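Side-chain contacts in diol-dehydratase (Roseburia inulinivorans, PDB 5I2A), which probably dehydrates 1,2-propanediol without vitamin B12, as a lyase of the glycyl radical enzyme family: residues A[260-265]-A[313-318]; A[296-301]-A[305-310]; A[345-350]-A[365-370]. All coordinates share one frame; numbering follows the deposited sequence.

The three contacts lie on the same side of the chain's centre, within the pyruvate formate lyase-like range. Contact 2 is nested in the loop that contact 1 closes, and contact 3 opens only after both. Centres of contacts 1 and 2 are about 9 Å apart; contact 3 stands about 14 Å from contact 1 and 17 Å from contact 2. Contact 2 lies farthest from the chain's centre and contact 3 nearest to it, on strand 346-350, an outer strand of a mixed sheet. Helix 309-323 serves contacts 1 and 2 and links their helical corner to helix 362-374, which packs on strand 346-350; at this junction Gln-313 NE2 bonds to Met-366 O.

Contact 1: A[260-265]-A[313-318]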
ATOM      1  N   GLU A 260     -19.929 -16.007  31.381  1.00 21.45           N
ATOM      2  CA  GLU A 260     -21.019 -16.594  32.172  1.00 30.01           C
ATOM      3  C   GLU A 260     -20.999 -16.225  33.657  1.00 27.29           C
ATOM      4  O   GLU A 260     -21.881 -16.618  34.407  1.00 26.67           O
ATOM      5  CB  GLU A 260     -20.980 -18.118  32.068  1.00 26.14           C
ATOM      6  CG  GLU A 260     -20.747 -18.636  30.675  1.00 34.85           C
ATOM      7  CD  GLU A 260     -22.006 -19.152  30.031  1.00 46.01           C
ATOM      8  OE1 GLU A 260     -23.034 -18.433  30.063  1.00 48.50           O
ATOM      9  OE2 GLU A 260     -21.964 -20.284  29.503  1.00 49.02           O
ATOM     10  N   SER A 261     -19.975 -15.499  34.080  1.00 25.20           N
ATOM     11  CA  SER A 261     -19.844 -15.108  35.476  1.00 24.04           C
ATOM     12  C   SER A 261     -19.073 -13.803  35.585  1.00 27.13           C
ATOM     13  O   SER A 261     -18.480 -13.351  34.601  1.00 25.26           O
ATOM     14  CB  SER A 261     -19.132 -16.196  36.281  1.00 22.23           C
ATOM     15  OG  SER A 261     -17.764 -16.259  35.935  1.00 24.33           O
ATOM     16  N   PHE A 262     -19.074 -13.195  36.771  1.00 19.67           N
ATOM     17  CA  PHE A 262     -18.343 -11.959  36.939  1.00 20.98           C
ATOM     18  C   PHE A 262     -16.851 -12.242  36.788  1.00 20.66           C
ATOM     19  O   PHE A 262     -16.139 -11.458  36.175  1.00 21.93           O
ATOM     20  CB  PHE A 262     -18.637 -11.291  38.286  1.00 19.73           C
ATOM     21  CG  PHE A 262     -17.992  -9.939  38.442  1.00 17.30           C
ATOM     22  CD1 PHE A 262     -18.348  -8.888  37.608  1.00 18.20           C
ATOM     23  CD2 PHE A 262     -17.027  -9.718  39.409  1.00 19.47           C
ATOM     24  CE1 PHE A 262     -17.753  -7.636  37.743  1.00 17.46           C
ATOM     25  CE2 PHE A 262     -16.429  -8.469  39.556  1.00 16.77           C
ATOM     26  CZ  PHE A 262     -16.796  -7.427  38.717  1.00 16.37           C
ATOM     27  N   GLN A 263     -16.374 -13.361  37.328  1.00 15.69           N
ATOM     28  CA  GLN A 263     -14.955 -13.657  37.191  1.00 18.63           C
ATOM     29  C   GLN A 263     -14.599 -13.897  35.708  1.00 18.81           C
ATOM     30  O   GLN A 263     -13.534 -13.480  35.250  1.00 19.41           O
ATOM     31  CB  GLN A 263     -14.532 -14.861  38.040  1.00 18.59           C
ATOM     32  CG  GLN A 263     -13.059 -15.237  37.820  1.00 18.89           C
ATOM     33  CD  GLN A 263     -12.484 -16.124  38.915  1.00 24.53           C
ATOM     34  OE1 GLN A 263     -13.150 -16.421  39.900  1.00 22.93           O
ATOM     35  NE2 GLN A 263     -11.247 -16.570  38.727  1.00 18.63           N
ATOM     36  N   GLU A 264     -15.484 -14.560  34.967  1.00 17.54           N
ATOM     37  CA  GLU A 264     -15.260 -14.761  33.529  1.00 18.87           C
ATOM     38  C   GLU A 264     -15.221 -13.414  32.791  1.00 18.03           C
ATOM     39  O   GLU A 264     -14.373 -13.212  31.928  1.00 19.02           O
ATOM     40  CB  GLU A 264     -16.325 -15.672  32.929  1.00 19.44           C
ATOM     41  CG  GLU A 264     -16.034 -17.148  33.179  1.00 20.12           C
ATOM     42  CD  GLU A 264     -16.966 -18.100  32.436  1.00 23.89           C
ATOM     43  OE1 GLU A 264     -17.788 -17.653  31.602  1.00 24.04           O
ATOM     44  OE2 GLU A 264     -16.854 -19.314  32.686  1.00 27.06           O
ATOM     45  N   ALA A 265     -16.113 -12.498  33.157  1.00 16.26           N
ATOM     46  CA  ALA A 265     -16.115 -11.163  32.585  1.00 17.54           C
ATOM     47  C   ALA A 265     -14.799 -10.452  32.886  1.00 18.54           C
ATOM     48  O   ALA A 265     -14.216  -9.845  32.000  1.00 20.15           O
ATOM     49  CB  ALA A 265     -17.289 -10.357  33.101  1.00 14.91           C
ATOM     50  N   GLN A 313     -15.171  -7.383  44.728  1.00 21.02           N
ATOM     51  CA  GLN A 313     -14.202  -6.335  45.021  1.00 18.40           C
ATOM     52  C   GLN A 313     -12.796  -6.893  44.904  1.00 20.79           C
ATOM     53  O   GLN A 313     -11.900  -6.231  44.386  1.00 18.75           O
ATOM     54  CB  GLN A 313     -14.408  -5.746  46.420  1.00 19.08           C
ATOM     55  CG  GLN A 313     -13.498  -4.554  46.721  1.00 17.07           C
ATOM     56  CD  GLN A 313     -13.868  -3.321  45.889  1.00 17.61           C
ATOM     57  OE1 GLN A 313     -14.999  -2.835  45.942  1.00 20.16           O
ATOM     58  NE2 GLN A 313     -12.918  -2.828  45.105  1.00 18.17           N
ATOM     59  N   GLU A 314     -12.606  -8.117  45.384  1.00 15.48           N
ATOM     60  CA  GLU A 314     -11.296  -8.740  45.321  1.00 19.12           C
ATOM     61  C   GLU A 314     -10.861  -8.934  43.864  1.00 18.77           C
ATOM     62  O   GLU A 314      -9.700  -8.704  43.517  1.00 20.12           O
ATOM     63  CB  GLU A 314     -11.286 -10.084  46.054  1.00 18.02           C
ATOM     64  CG  GLU A 314      -9.877 -10.656  46.214  1.00 20.16           C
ATOM     65  CD  GLU A 314      -9.852 -11.960  47.009  1.00 23.31           C
ATOM     66  OE1 GLU A 314     -10.895 -12.628  47.085  1.00 23.42           O
ATOM     67  OE2 GLU A 314      -8.785 -12.316  47.539  1.00 18.99           O
ATOM     68  N   LEU A 315     -11.797  -9.353  43.018  1.00 16.10           N
ATOM     69  CA  LEU A 315     -11.512  -9.540  41.595  1.00 19.46           C
ATOM     70  C   LEU A 315     -11.123  -8.214  40.931  1.00 18.34           C
ATOM     71  O   LEU A 315     -10.156  -8.145  40.182  1.00 18.69           O
ATOM     72  CB  LEU A 315     -12.710 -10.158  40.880  1.00 16.34           C
ATOM     73  CG  LEU A 315     -13.003 -11.637  41.155  1.00 20.86           C
ATOM     74  CD1 LEU A 315     -14.373 -12.022  40.611  1.00 17.00           C
ATOM     75  CD2 LEU A 315     -11.925 -12.552  40.582  1.00 19.10           C
ATOM     76  N   ILE A 316     -11.881  -7.163  41.218  1.00 19.45           N
ATOM     77  CA  ILE A 316     -11.601  -5.854  40.657  1.00 17.66           C
ATOM     78  C   ILE A 316     -10.237  -5.350  41.145  1.00 17.75           C
ATOM     79  O   ILE A 316      -9.436  -4.832  40.356  1.00 17.50           O
ATOM     80  CB  ILE A 316     -12.709  -4.854  41.013  1.00 18.90           C
ATOM     81  CG1 ILE A 316     -14.023  -5.279  40.347  1.00 17.25           C
ATOM     82  CG2 ILE A 316     -12.321  -3.458  40.579  1.00 17.28           C
ATOM     83  CD1 ILE A 316     -15.237  -4.441  40.767  1.00 17.02           C
ATOM     84  N   ASP A 317      -9.965  -5.527  42.438  1.00 15.39           N
ATOM     85  CA  ASP A 317      -8.664  -5.179  42.991  1.00 16.60           C
ATOM     86  C   ASP A 317      -7.545  -5.918  42.247  1.00 15.95           C
ATOM     87  O   ASP A 317      -6.485  -5.352  41.967  1.00 14.92           O
ATOM     88  CB  ASP A 317      -8.591  -5.497  44.489  1.00 16.97           C
ATOM     89  CG  ASP A 317      -9.454  -4.569  45.341  1.00 21.80           C
ATOM     90  OD1 ASP A 317     -10.039  -3.603  44.804  1.00 19.86           O
ATOM     91  OD2 ASP A 317      -9.544  -4.810  46.561  1.00 20.67           O
ATOM     92  N   CYS A 318      -7.784  -7.188  41.940  1.00 15.56           N
ATOM     93  CA  CYS A 318      -6.804  -7.979  41.204  1.00 18.00           C
ATOM     94  C   CYS A 318      -6.546  -7.389  39.802  1.00 16.20           C
ATOM     95  O   CYS A 318      -5.406  -7.350  39.343  1.00 17.31           O
ATOM     96  CB  CYS A 318      -7.257  -9.438  41.104  1.00 15.20           C
ATOM     97  SG  CYS A 318      -6.975 -10.425  42.634  1.00 19.86           S
TER
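The ring of Phe-262 receives Ile-316 at its edge, close to the ring plane, with CZ of Phe-262 3.9 Å from CG1 of Ile-316. Leu-315 reaches the same ring obliquely, its CD1 lying 3.7 Å from Phe-262 CD2, and Tyr-298 meets it edge-to-face. The second flat group, the amide of Gln-263, has its CD 4.0 Å from Leu-315 CD2, while its OE1 is bonded to Tyr-311 OH. The two methyls of Leu-315 thus divide the work: CD1 sits between the Phe-262 ring and Gln-263 CB (3.8 Å from Leu-315 CD1), and CD2 meets CG and CD of Gln-263, the two side chains crossing at about a right angle.

This is apolar helix-to-helix packing, in which the first turn of helix 262-279 presses on helix 309-323 without a hydrogen bond crossing between them. With CG of Phe-262 anti to the backbone N, this torsion (chi1 -175°) brings CD2 and CZ against Leu-315 and Ile-316. Ser-261 is the N-cap of the first helix: its OG accepts from Glu-264 N at 3.0 Å, with an N-H...O angle of 160°. On helix 309-323, Gln-313 NE2 donates to Asp-317 OD1 at 3.0 Å, reaching that oxygen from above the carboxylate plane.

Contact 2: A[296-301]-A[305-310]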
ATOM      1  N   PRO A 296     -23.760  -5.688  33.882  1.00 22.79           N
ATOM      2  CA  PRO A 296     -24.714  -6.791  33.706  1.00 22.67           C
ATOM      3  C   PRO A 296     -24.174  -8.136  34.193  1.00 24.40           C
ATOM      4  O   PRO A 296     -24.944  -8.947  34.695  1.00 24.64           O
ATOM      5  CB  PRO A 296     -24.945  -6.821  32.186  1.00 22.75           C
ATOM      6  CG  PRO A 296     -24.672  -5.443  31.743  1.00 22.31           C
ATOM      7  CD  PRO A 296     -23.539  -4.966  32.614  1.00 21.63           C
ATOM      8  N   TYR A 297     -22.869  -8.352  34.066  1.00 19.59           N
ATOM      9  CA  TYR A 297     -22.253  -9.603  34.495  1.00 22.43           C
ATOM     10  C   TYR A 297     -22.161  -9.663  36.011  1.00 22.71           C
ATOM     11  O   TYR A 297     -22.329 -10.717  36.611  1.00 23.19           O
ATOM     12  CB  TYR A 297     -20.874  -9.768  33.838  1.00 20.61           C
ATOM     13  CG  TYR A 297     -21.022  -9.702  32.342  1.00 23.55           C
ATOM     14  CD1 TYR A 297     -20.958  -8.483  31.676  1.00 18.74           C
ATOM     15  CD2 TYR A 297     -21.329 -10.841  31.610  1.00 20.34           C
ATOM     16  CE1 TYR A 297     -21.158  -8.406  30.314  1.00 22.16           C
ATOM     17  CE2 TYR A 297     -21.519 -10.777  30.242  1.00 21.32           C
ATOM     18  CZ  TYR A 297     -21.427  -9.560  29.598  1.00 18.54           C
ATOM     19  OH  TYR A 297     -21.626  -9.486  28.242  1.00 21.38           O
ATOM     20  N   TYR A 298     -21.925  -8.516  36.628  1.00 22.66           N
ATOM     21  CA  TYR A 298     -21.905  -8.439  38.074  1.00 22.14           C
ATOM     22  C   TYR A 298     -23.306  -8.682  38.644  1.00 25.94           C
ATOM     23  O   TYR A 298     -23.494  -9.514  39.525  1.00 26.09           O
ATOM     24  CB  TYR A 298     -21.382  -7.085  38.516  1.00 21.92           C
ATOM     25  CG  TYR A 298     -21.553  -6.814  39.989  1.00 21.17           C
ATOM     26  CD1 TYR A 298     -20.708  -7.403  40.916  1.00 19.99           C
ATOM     27  CD2 TYR A 298     -22.543  -5.951  40.455  1.00 22.07           C
ATOM     28  CE1 TYR A 298     -20.844  -7.158  42.269  1.00 24.51           C
ATOM     29  CE2 TYR A 298     -22.684  -5.695  41.820  1.00 20.28           C
ATOM     30  CZ  TYR A 298     -21.825  -6.306  42.716  1.00 25.63           C
ATOM     31  OH  TYR A 298     -21.940  -6.078  44.063  1.00 29.22           O
ATOM     32  N   GLU A 299     -24.282  -7.955  38.117  1.00 20.43           N
ATOM     33  CA  GLU A 299     -25.639  -8.013  38.627  1.00 26.96           C
ATOM     34  C   GLU A 299     -26.230  -9.424  38.551  1.00 28.04           C
ATOM     35  O   GLU A 299     -26.842  -9.891  39.501  1.00 31.19           O
ATOM     36  CB  GLU A 299     -26.526  -7.034  37.873  1.00 25.10           C
ATOM     37  CG  GLU A 299     -27.948  -6.999  38.388  1.00 32.24           C
ATOM     38  CD  GLU A 299     -28.781  -5.916  37.739  1.00 37.85           C
ATOM     39  OE1 GLU A 299     -28.908  -5.926  36.498  1.00 40.48           O
ATOM     40  OE2 GLU A 299     -29.302  -5.052  38.474  1.00 51.18           O
ATOM     41  N   LYS A 300     -26.024 -10.106  37.433  1.00 26.25           N
ATOM     42  CA  LYS A 300     -26.585 -11.437  37.259  1.00 26.37           C
ATOM     43  C   LYS A 300     -26.018 -12.434  38.266  1.00 33.81           C
ATOM     44  O   LYS A 300     -26.767 -13.185  38.885  1.00 32.98           O
ATOM     45  CB  LYS A 300     -26.345 -11.940  35.840  1.00 31.88           C
ATOM     46  CG  LYS A 300     -26.893 -13.334  35.589  1.00 32.21           C
ATOM     47  CD  LYS A 300     -26.649 -13.780  34.158  1.00 39.98           C
ATOM     48  CE  LYS A 300     -26.876 -15.273  34.014  1.00 48.41           C
ATOM     49  NZ  LYS A 300     -26.757 -15.712  32.597  1.00 58.61           N
ATOM     50  N   ASP A 301     -24.698 -12.441  38.420  1.00 30.31           N
ATOM     51  CA  ASP A 301     -24.030 -13.289  39.404  1.00 30.40           C
ATOM     52  C   ASP A 301     -24.544 -13.032  40.812  1.00 30.53           C
ATOM     53  O   ASP A 301     -24.773 -13.961  41.581  1.00 32.40           O
ATOM     54  CB  ASP A 301     -22.518 -13.052  39.380  1.00 29.31           C
ATOM     55  CG  ASP A 301     -21.775 -14.108  38.611  1.00 29.78           C
ATOM     56  OD1 ASP A 301     -22.371 -14.682  37.673  1.00 42.28           O
ATOM     57  OD2 ASP A 301     -20.592 -14.350  38.932  1.00 27.25           O
ATOM     58  N   GLY A 305     -26.962 -15.277  43.626  1.00 38.68           N
ATOM     59  CA  GLY A 305     -26.340 -15.705  44.869  1.00 36.21           C
ATOM     60  C   GLY A 305     -24.996 -16.393  44.719  1.00 37.91           C
ATOM     61  O   GLY A 305     -24.427 -16.873  45.700  1.00 38.79           O
ATOM     62  N   SER A 306     -24.482 -16.443  43.495  1.00 33.59           N
ATOM     63  CA  SER A 306     -23.221 -17.128  43.230  1.00 33.60           C
ATOM     64  C   SER A 306     -22.000 -16.230  43.434  1.00 35.61           C
ATOM     65  O   SER A 306     -20.871 -16.689  43.330  1.00 37.01           O
ATOM     66  CB  SER A 306     -23.217 -17.687  41.806  1.00 33.71           C
ATOM     67  OG  SER A 306     -23.932 -16.844  40.920  1.00 41.47           O
ATOM     68  N   LEU A 307     -22.229 -14.957  43.738  1.00 33.55           N
ATOM     69  CA  LEU A 307     -21.140 -14.001  43.891  1.00 27.81           C
ATOM     70  C   LEU A 307     -21.383 -13.105  45.094  1.00 23.08           C
ATOM     71  O   LEU A 307     -22.482 -12.617  45.273  1.00 27.91           O
ATOM     72  CB  LEU A 307     -20.999 -13.147  42.622  1.00 28.45           C
ATOM     73  CG  LEU A 307     -20.006 -11.976  42.634  1.00 23.55           C
ATOM     74  CD1 LEU A 307     -18.570 -12.469  42.643  1.00 18.86           C
ATOM     75  CD2 LEU A 307     -20.244 -11.052  41.445  1.00 21.01           C
ATOM     76  N   THR A 308     -20.359 -12.874  45.907  1.00 23.13           N
ATOM     77  CA  THR A 308     -20.468 -11.882  46.975  1.00 25.01           C
ATOM     78  C   THR A 308     -19.853 -10.551  46.574  1.00 25.31           C
ATOM     79  O   THR A 308     -18.992 -10.495  45.689  1.00 26.94           O
ATOM     80  CB  THR A 308     -19.774 -12.348  48.265  1.00 24.06           C
ATOM     81  OG1 THR A 308     -18.384 -12.560  48.008  1.00 26.03           O
ATOM     82  CG2 THR A 308     -20.393 -13.641  48.788  1.00 23.70           C
ATOM     83  N   ARG A 309     -20.281  -9.484  47.238  1.00 22.96           N
ATOM     84  CA  ARG A 309     -19.661  -8.184  47.046  1.00 27.21           C
ATOM     85  C   ARG A 309     -18.163  -8.249  47.362  1.00 25.46           C
ATOM     86  O   ARG A 309     -17.340  -7.623  46.688  1.00 22.10           O
ATOM     87  CB  ARG A 309     -20.349  -7.132  47.909  1.00 26.24           C
ATOM     88  CG  ARG A 309     -21.718  -6.719  47.369  1.00 28.20           C
ATOM     89  CD  ARG A 309     -22.459  -5.805  48.322  1.00 31.68           C
ATOM     90  NE  ARG A 309     -22.316  -4.395  47.967  1.00 45.64           N
ATOM     91  CZ  ARG A 309     -21.694  -3.510  48.730  1.00 36.88           C
ATOM     92  NH1 ARG A 309     -21.172  -3.905  49.875  1.00 47.36           N
ATOM     93  NH2 ARG A 309     -21.599  -2.241  48.362  1.00 34.52           N
ATOM     94  N   GLU A 310     -17.811  -9.031  48.369  1.00 20.17           N
ATOM     95  CA  GLU A 310     -16.425  -9.097  48.805  1.00 21.09           C
ATOM     96  C   GLU A 310     -15.540  -9.726  47.730  1.00 19.59           C
ATOM     97  O   GLU A 310     -14.420  -9.271  47.498  1.00 21.86           O
ATOM     98  CB  GLU A 310     -16.296  -9.884  50.120  1.00 24.71           C
ATOM     99  CG  GLU A 310     -16.755  -9.134  51.366  1.00 24.41           C
ATOM    100  CD  GLU A 310     -18.246  -8.865  51.357  1.00 26.43           C
ATOM    101  OE1 GLU A 310     -18.662  -7.754  51.743  1.00 29.44           O
ATOM    102  OE2 GLU A 310     -18.998  -9.766  50.946  1.00 27.56           O
TER
HETATM  103  O   HOH W   1     -23.814  -4.827  45.236  1.00 32.36           O
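Leu-307 lays its CD2 methyl obliquely against the Tyr-298 ring, 3.7 Å from CD1 of Tyr-298, and the two side chains cross at about a right angle. The same branch reaches Asp-301, whose CB is also 3.7 Å from Leu-307 CD2; closer still are the CB atoms of Asp-301 and Leu-307, at 3.6 Å.

The direct hydrogen bonds both go to one carbonyl. Asp-301 O accepts from Ser-306 N at 3.1 Å, nearly in line with the C=O bond (164°) though bent at the hydrogen (135°), and from Ser-306 OG, also 3.1 Å from Asp-301 O but in the carbonyl plane, on a lone pair. The backbone bond belongs to the Schellman motif that ends helix 295-303, with Gly-305 at positive phi (82°); the hydroxyl adds a second grip.

Farther along, Tyr-298 OH lies 3.4 Å from Arg-309 CG. A water joins the two residues: it bonds Tyr-298 OH and accepts from Arg-309 NE at 3.1 Å, lying at the edge of both flat groups. Asp-301 OD2 turns to Phe-262 N, and an alanine here would probably leave that helix-start N-H without its acceptor.

Thr-308 then caps helix 309-323 through Tyr-311 N, and Tyr-298 completes the setting by packing on Ala-312 of that helix and on Leu-363 and Met-366 of helix 362-374.

Contact 3: A[345-350]-A[365-370]; sequences QNLIVG and FMCITA
Apolar contacts join the segments, and all of them converge on Cys-367. Val-349 puts CG1 3.7 Å from Cys-367 CB. Leu-347 comes from two residues earlier on the strand with its CD2 methyl. With SG of Cys-367 anti to the carbonyl carbon (chi1 -69°), the sulfur lies 4.1 Å from both Val-349 CG1 and Leu-347 CD2, while CB makes the closer contact. Val-349 and Leu-347 both direct CB at the helix, whereas Ile-348 between them has its CB turned away from it; its side chain touches Ser-382 and Arg-384. Leu-347 also touches Trp-320, and Ala-370 rests on Ile-316, both from helix 309-323.

Hydrogen bonds do not cross this interface; they secure each segment separately. The strand is paired through its backbone, Leu-347 bonding with Ser-380 and Ser-382 of strand 380-385. On the helix, Thr-369 N bonds to Phe-365 O at 3.0 Å, and Thr-369 OG1 bonds with Arg-396 NH2.

Strand 346-350, helix 362-374 and strand 380-385, its parallel neighbour, form a beta-alpha-beta crossover whose connecting helix covers one side of the sheet, consistent with the alpha/beta barrel of glycyl radical enzymes.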
ATOM      1  N   GLN A 345      -3.761   3.995  31.021  1.00 13.09           N
ATOM      2  CA  GLN A 345      -4.908   3.139  30.805  1.00 12.15           C
ATOM      3  C   GLN A 345      -6.087   3.765  31.537  1.00 14.49           C
ATOM      4  O   GLN A 345      -6.263   3.580  32.742  1.00 12.45           O
ATOM      5  CB  GLN A 345      -4.623   1.709  31.279  1.00 10.89           C
ATOM      6  CG  GLN A 345      -3.435   1.039  30.524  1.00  9.86           C
ATOM      7  CD  GLN A 345      -3.008  -0.301  31.132  1.00 13.09           C
ATOM      8  OE1 GLN A 345      -3.251  -1.364  30.559  1.00 13.28           O
ATOM      9  NE2 GLN A 345      -2.353  -0.242  32.294  1.00 10.63           N
ATOM     10  N   ASN A 346      -6.867   4.545  30.798  1.00 13.80           N
ATOM     11  CA  ASN A 346      -7.893   5.352  31.421  1.00 13.01           C
ATOM     12  C   ASN A 346      -9.186   4.561  31.577  1.00 13.24           C
ATOM     13  O   ASN A 346      -9.670   3.945  30.632  1.00 10.86           O
ATOM     14  CB  ASN A 346      -8.147   6.621  30.626  1.00 11.24           C
ATOM     15  CG  ASN A 346      -8.859   7.682  31.451  1.00 12.93           C
ATOM     16  OD1 ASN A 346     -10.024   7.530  31.808  1.00 13.36           O
ATOM     17  ND2 ASN A 346      -8.154   8.760  31.751  1.00 10.88           N
ATOM     18  N   LEU A 347      -9.725   4.597  32.790  1.00 13.41           N
ATOM     19  CA  LEU A 347     -10.925   3.863  33.152  1.00 11.91           C
ATOM     20  C   LEU A 347     -11.831   4.828  33.878  1.00 13.32           C
ATOM     21  O   LEU A 347     -11.431   5.460  34.862  1.00 13.25           O
ATOM     22  CB  LEU A 347     -10.595   2.637  34.025  1.00 11.90           C
ATOM     23  CG  LEU A 347     -11.721   1.643  34.353  1.00 11.75           C
ATOM     24  CD1 LEU A 347     -11.132   0.244  34.608  1.00 11.35           C
ATOM     25  CD2 LEU A 347     -12.551   2.070  35.549  1.00 10.30           C
ATOM     26  N   ILE A 348     -13.056   4.950  33.385  1.00 14.08           N
ATOM     27  CA  ILE A 348     -13.939   6.009  33.849  1.00 11.96           C
ATOM     28  C   ILE A 348     -15.203   5.426  34.495  1.00 13.75           C
ATOM     29  O   ILE A 348     -15.642   4.331  34.140  1.00 12.27           O
ATOM     30  CB  ILE A 348     -14.311   6.950  32.682  1.00 12.88           C
ATOM     31  CG1 ILE A 348     -14.762   8.323  33.193  1.00 14.12           C
ATOM     32  CG2 ILE A 348     -15.353   6.317  31.784  1.00 11.13           C
ATOM     33  CD1 ILE A 348     -14.475   9.426  32.187  1.00 13.02           C
ATOM     34  N   VAL A 349     -15.771   6.152  35.454  1.00 15.16           N
ATOM     35  CA  VAL A 349     -17.023   5.742  36.079  1.00 13.33           C
ATOM     36  C   VAL A 349     -18.080   6.841  35.985  1.00 15.63           C
ATOM     37  O   VAL A 349     -17.762   8.017  35.801  1.00 15.12           O
ATOM     38  CB  VAL A 349     -16.833   5.361  37.566  1.00 13.99           C
ATOM     39  CG1 VAL A 349     -15.821   4.238  37.711  1.00 13.79           C
ATOM     40  CG2 VAL A 349     -16.414   6.557  38.364  1.00 11.79           C
ATOM     41  N   GLY A 350     -19.341   6.451  36.132  1.00 15.62           N
ATOM     42  CA  GLY A 350     -20.420   7.412  36.164  1.00 14.25           C
ATOM     43  C   GLY A 350     -20.723   8.052  34.820  1.00 12.76           C
ATOM     44  O   GLY A 350     -20.376   7.516  33.774  1.00 15.87           O
ATOM     45  N   PHE A 365     -18.841   2.727  42.410  1.00 17.45           N
ATOM     46  CA  PHE A 365     -18.198   2.887  43.717  1.00 14.77           C
ATOM     47  C   PHE A 365     -17.051   1.897  43.900  1.00 15.37           C
ATOM     48  O   PHE A 365     -16.012   2.244  44.450  1.00 18.97           O
ATOM     49  CB  PHE A 365     -19.224   2.728  44.854  1.00 15.34           C
ATOM     50  CG  PHE A 365     -20.270   3.810  44.876  1.00 15.33           C
ATOM     51  CD1 PHE A 365     -20.053   4.994  45.556  1.00 16.16           C
ATOM     52  CD2 PHE A 365     -21.456   3.654  44.198  1.00 18.95           C
ATOM     53  CE1 PHE A 365     -21.008   5.990  45.559  1.00 17.40           C
ATOM     54  CE2 PHE A 365     -22.412   4.648  44.203  1.00 17.64           C
ATOM     55  CZ  PHE A 365     -22.184   5.819  44.875  1.00 13.21           C
ATOM     56  N   MET A 366     -17.227   0.667  43.430  1.00 17.68           N
ATOM     57  CA  MET A 366     -16.214  -0.358  43.668  1.00 15.86           C
ATOM     58  C   MET A 366     -14.916  -0.078  42.904  1.00 17.08           C
ATOM     59  O   MET A 366     -13.840  -0.453  43.363  1.00 17.52           O
ATOM     60  CB  MET A 366     -16.773  -1.734  43.323  1.00 17.18           C
ATOM     61  CG  MET A 366     -17.896  -2.142  44.310  1.00 19.22           C
ATOM     62  SD  MET A 366     -18.941  -3.505  43.768  1.00 28.27           S
ATOM     63  CE  MET A 366     -17.719  -4.796  43.769  1.00 13.70           C
ATOM     64  N   CYS A 367     -15.016   0.607  41.765  1.00 15.06           N
ATOM     65  CA  CYS A 367     -13.826   1.024  41.019  1.00 15.51           C
ATOM     66  C   CYS A 367     -13.031   2.065  41.811  1.00 14.58           C
ATOM     67  O   CYS A 367     -11.807   2.021  41.869  1.00 15.86           O
ATOM     68  CB  CYS A 367     -14.225   1.569  39.644  1.00 12.20           C
ATOM     69  SG  CYS A 367     -14.855   0.300  38.510  1.00 17.13           S
ATOM     70  N   ILE A 368     -13.734   2.997  42.435  1.00 16.32           N
ATOM     71  CA  ILE A 368     -13.081   3.975  43.290  1.00 16.17           C
ATOM     72  C   ILE A 368     -12.400   3.282  44.493  1.00 17.23           C
ATOM     73  O   ILE A 368     -11.274   3.604  44.863  1.00 14.35           O
ATOM     74  CB  ILE A 368     -14.083   5.029  43.783  1.00 15.75           C
ATOM     75  CG1 ILE A 368     -14.619   5.839  42.603  1.00 15.57           C
ATOM     76  CG2 ILE A 368     -13.436   5.948  44.794  1.00 18.57           C
ATOM     77  CD1 ILE A 368     -15.700   6.834  42.973  1.00 15.02           C
ATOM     78  N   THR A 369     -13.083   2.306  45.072  1.00 18.23           N
ATOM     79  CA  THR A 369     -12.543   1.567  46.209  1.00 17.95           C
ATOM     80  C   THR A 369     -11.289   0.808  45.789  1.00 16.73           C
ATOM     81  O   THR A 369     -10.305   0.745  46.533  1.00 18.70           O
ATOM     82  CB  THR A 369     -13.588   0.587  46.796  1.00 18.96           C
ATOM     83  OG1 THR A 369     -14.675   1.323  47.374  1.00 18.58           O
ATOM     84  CG2 THR A 369     -12.968  -0.296  47.876  1.00 18.04           C
ATOM     85  N   ALA A 370     -11.318   0.237  44.592  1.00 16.14           N
ATOM     86  CA  ALA A 370     -10.183  -0.542  44.127  1.00 15.35           C
ATOM     87  C   ALA A 370      -8.933   0.335  44.000  1.00 15.05           C
ATOM     88  O   ALA A 370      -7.836  -0.094  44.338  1.00 17.73           O
ATOM     89  CB  ALA A 370     -10.502  -1.235  42.803  1.00 12.22           C
TER